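Side-chain contact in acetyltransferase (Agrobacterium tumefaciens, PDB 2FSR), which probably transfers an acetyl group from acetyl-CoA to an acceptor substrate, like other GNAT acetyltransferases: residues Pro46-Phe51 with Cys74-Asn79. Numbering follows the deposited sequence.
Sequences PAYRDF and CHDLAN
Tyr48 and Asp76 reach for each other from opposite directions and bridge two helices whose backbones stay well apart, the CA atoms of this pair being 11.6 Å from one another. Tyrosine suits such a span, because its rigid ring carries a polar group far from the main chain. A first torsion of -179°, which sets CG opposite the backbone N, sends the Tyr48 ring across to the 74-79 helix, where OH lies 3.2 Å from Asp76 OD2. The carboxylate stands almost perpendicular to the ring, the planes 89° apart, and OD2 approaches obliquely. A water molecule joins the two ends: it lies in the ring plane at the phenol edge, its O is hydrogen-bonded to Tyr48 OH at 2.6 Å, and it donates a hydrogen bond to Asp76 OD2 at 2.8 Å. Aspartate, being short, offers a buried acceptor here, and OD2 accepts from both the water and the Gln101 amide. The ring of Phe73, on helix 66-83, meets that of Tyr48 at about 50°. Through the shared water the contact links helix 45-53 to the middle of helix 66-83, with Gln101 of strand 97-105 linking the pair to the central antiparallel sheet of the GNAT domain.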
ATOM      1  N   PRO A  46     -11.829  -0.415 -12.555  1.00  8.65           N
ATOM      2  CA  PRO A  46     -12.848  -1.452 -12.519  1.00  8.23           C
ATOM      3  C   PRO A  46     -12.520  -2.661 -11.632  1.00  7.86           C
ATOM      4  O   PRO A  46     -13.388  -3.074 -10.852  1.00  8.57           O
ATOM      5  CB  PRO A  46     -12.999  -1.844 -13.995  1.00  8.45           C
ATOM      6  CG  PRO A  46     -12.661  -0.586 -14.733  1.00  9.16           C
ATOM      7  CD  PRO A  46     -11.485  -0.040 -13.944  1.00  9.25           C
ATOM      8  N   ALA A  47     -11.312  -3.218 -11.743  1.00  8.13           N
ATOM      9  CA  ALA A  47     -10.957  -4.405 -10.933  1.00  9.32           C
ATOM     10  C   ALA A  47     -10.852  -3.996  -9.466  1.00  9.47           C
ATOM     11  O   ALA A  47     -11.212  -4.768  -8.555  1.00  9.81           O
ATOM     12  CB  ALA A  47      -9.664  -5.011 -11.419  1.00  9.46           C
ATOM     13  N   TYR A  48     -10.368  -2.773  -9.227  1.00  8.96           N
ATOM     14  CA  TYR A  48     -10.271  -2.256  -7.859  1.00  9.01           C
ATOM     15  C   TYR A  48     -11.649  -2.153  -7.223  1.00  8.31           C
ATOM     16  O   TYR A  48     -11.829  -2.550  -6.064  1.00  8.70           O
ATOM     17  CB  TYR A  48      -9.558  -0.893  -7.881  1.00  8.54           C
ATOM     18  CG  TYR A  48      -9.344  -0.225  -6.538  1.00  9.13           C
ATOM     19  CD1 TYR A  48      -8.256  -0.571  -5.729  1.00  9.81           C
ATOM     20  CD2 TYR A  48     -10.216   0.747  -6.088  1.00  8.22           C
ATOM     21  CE1 TYR A  48      -8.065   0.055  -4.507  1.00 11.04           C
ATOM     22  CE2 TYR A  48     -10.033   1.382  -4.865  1.00  8.53           C
ATOM     23  CZ  TYR A  48      -8.959   1.023  -4.081  1.00  9.41           C
ATOM     24  OH  TYR A  48      -8.771   1.662  -2.870  1.00 11.45           O
ATOM     25  N   ARG A  49     -12.620  -1.637  -7.978  1.00  8.17           N
ATOM     26  CA  ARG A  49     -13.976  -1.452  -7.477  1.00  8.80           C
ATOM     27  C   ARG A  49     -14.623  -2.820  -7.241  1.00  9.33           C
ATOM     28  O   ARG A  49     -15.297  -3.020  -6.232  1.00  9.62           O
ATOM     29  CB  ARG A  49     -14.793  -0.615  -8.476  1.00  8.69           C
ATOM     30  CG  ARG A  49     -16.265  -0.477  -8.170  1.00  9.25           C
ATOM     31  CD  ARG A  49     -16.555   0.104  -6.790  1.00 11.22           C
ATOM     32  NE  ARG A  49     -17.993   0.008  -6.503  1.00 10.84           N
ATOM     33  CZ  ARG A  49     -18.528  -0.180  -5.297  1.00 11.87           C
ATOM     34  NH1 ARG A  49     -17.753  -0.277  -4.211  1.00 10.02           N
ATOM     35  NH2 ARG A  49     -19.850  -0.284  -5.158  1.00 12.68           N
ATOM     36  N   ASP A  50     -14.423  -3.754  -8.172  1.00 10.53           N
ATOM     37  CA  ASP A  50     -14.900  -5.134  -7.988  1.00 11.53           C
ATOM     38  C   ASP A  50     -14.431  -5.677  -6.634  1.00 11.58           C
ATOM     39  O   ASP A  50     -15.236  -6.197  -5.847  1.00 12.33           O
ATOM     40  CB  ASP A  50     -14.399  -6.063  -9.110  1.00 12.66           C
ATOM     41  CG  ASP A  50     -15.101  -5.840 -10.451  1.00 15.27           C
ATOM     42  OD1 ASP A  50     -16.114  -5.107 -10.523  1.00 18.91           O
ATOM     43  OD2 ASP A  50     -14.621  -6.426 -11.452  1.00 18.72           O
ATOM     44  N   PHE A  51     -13.148  -5.492  -6.340  1.00 10.80           N
ATOM     45  CA  PHE A  51     -12.596  -5.962  -5.072  1.00 10.39           C
ATOM     46  C   PHE A  51     -13.253  -5.238  -3.889  1.00 10.39           C
ATOM     47  O   PHE A  51     -13.716  -5.864  -2.928  1.00 10.20           O
ATOM     48  CB  PHE A  51     -11.073  -5.747  -5.034  1.00 11.40           C
ATOM     49  CG  PHE A  51     -10.456  -6.006  -3.676  1.00 11.77           C
ATOM     50  CD1 PHE A  51     -10.145  -7.296  -3.288  1.00 13.85           C
ATOM     51  CD2 PHE A  51     -10.202  -4.966  -2.797  1.00 11.87           C
ATOM     52  CE1 PHE A  51      -9.576  -7.548  -2.019  1.00 14.71           C
ATOM     53  CE2 PHE A  51      -9.633  -5.208  -1.532  1.00 14.13           C
ATOM     54  CZ  PHE A  51      -9.326  -6.503  -1.155  1.00 13.61           C
ATOM     55  N   CYS A  74      -8.578   7.737  -5.251  1.00  6.50           N
ATOM     56  CA  CYS A  74      -7.997   9.061  -5.465  1.00  6.47           C
ATOM     57  C   CYS A  74      -6.947   9.433  -4.400  1.00  6.17           C
ATOM     58  O   CYS A  74      -5.899  10.002  -4.758  1.00  7.57           O
ATOM     59  CB  CYS A  74      -9.081  10.110  -5.513  1.00  6.13           C
ATOM     60  SG  CYS A  74     -10.123  10.016  -7.029  1.00  7.76           S
ATOM     61  N   HIS A  75      -7.212   9.069  -3.144  1.00  6.43           N
ATOM     62  CA  HIS A  75      -6.236   9.229  -2.042  1.00  6.39           C
ATOM     63  C   HIS A  75      -4.960   8.445  -2.389  1.00  7.28           C
ATOM     64  O   HIS A  75      -3.836   8.945  -2.227  1.00  7.82           O
ATOM     65  CB  HIS A  75      -6.889   8.740  -0.745  1.00  6.13           C
ATOM     66  CG  HIS A  75      -5.922   8.246   0.284  1.00  6.17           C
ATOM     67  ND1 HIS A  75      -5.558   9.008   1.375  1.00  7.14           N
ATOM     68  CD2 HIS A  75      -5.280   7.058   0.407  1.00  8.79           C
ATOM     69  CE1 HIS A  75      -4.720   8.308   2.127  1.00  7.51           C
ATOM     70  NE2 HIS A  75      -4.557   7.114   1.576  1.00  8.91           N
ATOM     71  N   ASP A  76      -5.150   7.226  -2.897  1.00  7.11           N
ATOM     72  CA  ASP A  76      -4.018   6.361  -3.233  1.00  6.74           C
ATOM     73  C   ASP A  76      -3.043   7.011  -4.247  1.00  6.39           C
ATOM     74  O   ASP A  76      -1.825   6.916  -4.131  1.00  7.17           O
ATOM     75  CB  ASP A  76      -4.540   5.042  -3.800  1.00  6.70           C
ATOM     76  CG  ASP A  76      -5.196   4.137  -2.751  1.00  7.33           C
ATOM     77  OD1 ASP A  76      -4.917   4.291  -1.533  1.00  9.47           O
ATOM     78  OD2 ASP A  76      -5.959   3.219  -3.157  1.00  8.52           O
ATOM     79  N   LEU A  77      -3.610   7.687  -5.253  1.00  6.37           N
ATOM     80  CA  LEU A  77      -2.825   8.376  -6.255  1.00  6.94           C
ATOM     81  C   LEU A  77      -2.314   9.707  -5.708  1.00  7.54           C
ATOM     82  O   LEU A  77      -1.122   9.998  -5.811  1.00  8.24           O
ATOM     83  CB  LEU A  77      -3.674   8.576  -7.528  1.00  7.52           C
ATOM     84  CG  LEU A  77      -3.032   9.306  -8.714  1.00  8.56           C
ATOM     85  CD1 LEU A  77      -2.967  10.815  -8.532  1.00 10.61           C
ATOM     86  CD2 LEU A  77      -1.626   8.757  -9.074  1.00 10.36           C
ATOM     87  N   ALA A  78      -3.206  10.489  -5.098  1.00  6.48           N
ATOM     88  CA  ALA A  78      -2.884  11.858  -4.656  1.00  7.42           C
ATOM     89  C   ALA A  78      -1.817  11.948  -3.569  1.00  7.22           C
ATOM     90  O   ALA A  78      -1.126  12.977  -3.460  1.00  8.12           O
ATOM     91  CB  ALA A  78      -4.135  12.593  -4.201  1.00  6.76           C
ATOM     92  N   ASN A  79      -1.676  10.886  -2.769  1.00  6.97           N
ATOM     93  CA  ASN A  79      -0.655  10.906  -1.720  1.00  7.28           C
ATOM     94  C   ASN A  79       0.742  11.202  -2.284  1.00  7.75           C
ATOM     95  O   ASN A  79       1.559  11.829  -1.614  1.00  6.72           O
ATOM     96  CB  ASN A  79      -0.666   9.604  -0.898  1.00  8.70           C
ATOM     97  CG  ASN A  79      -1.575   9.675   0.327  1.00  9.40           C
ATOM     98  OD1 ASN A  79      -1.160   9.300   1.431  1.00 10.86           O
ATOM     99  ND2 ASN A  79      -2.803  10.156   0.156  1.00  8.53           N
TER
HETATM  100  O   HOH W   1      -6.617   1.152  -1.458  1.00 14.93           O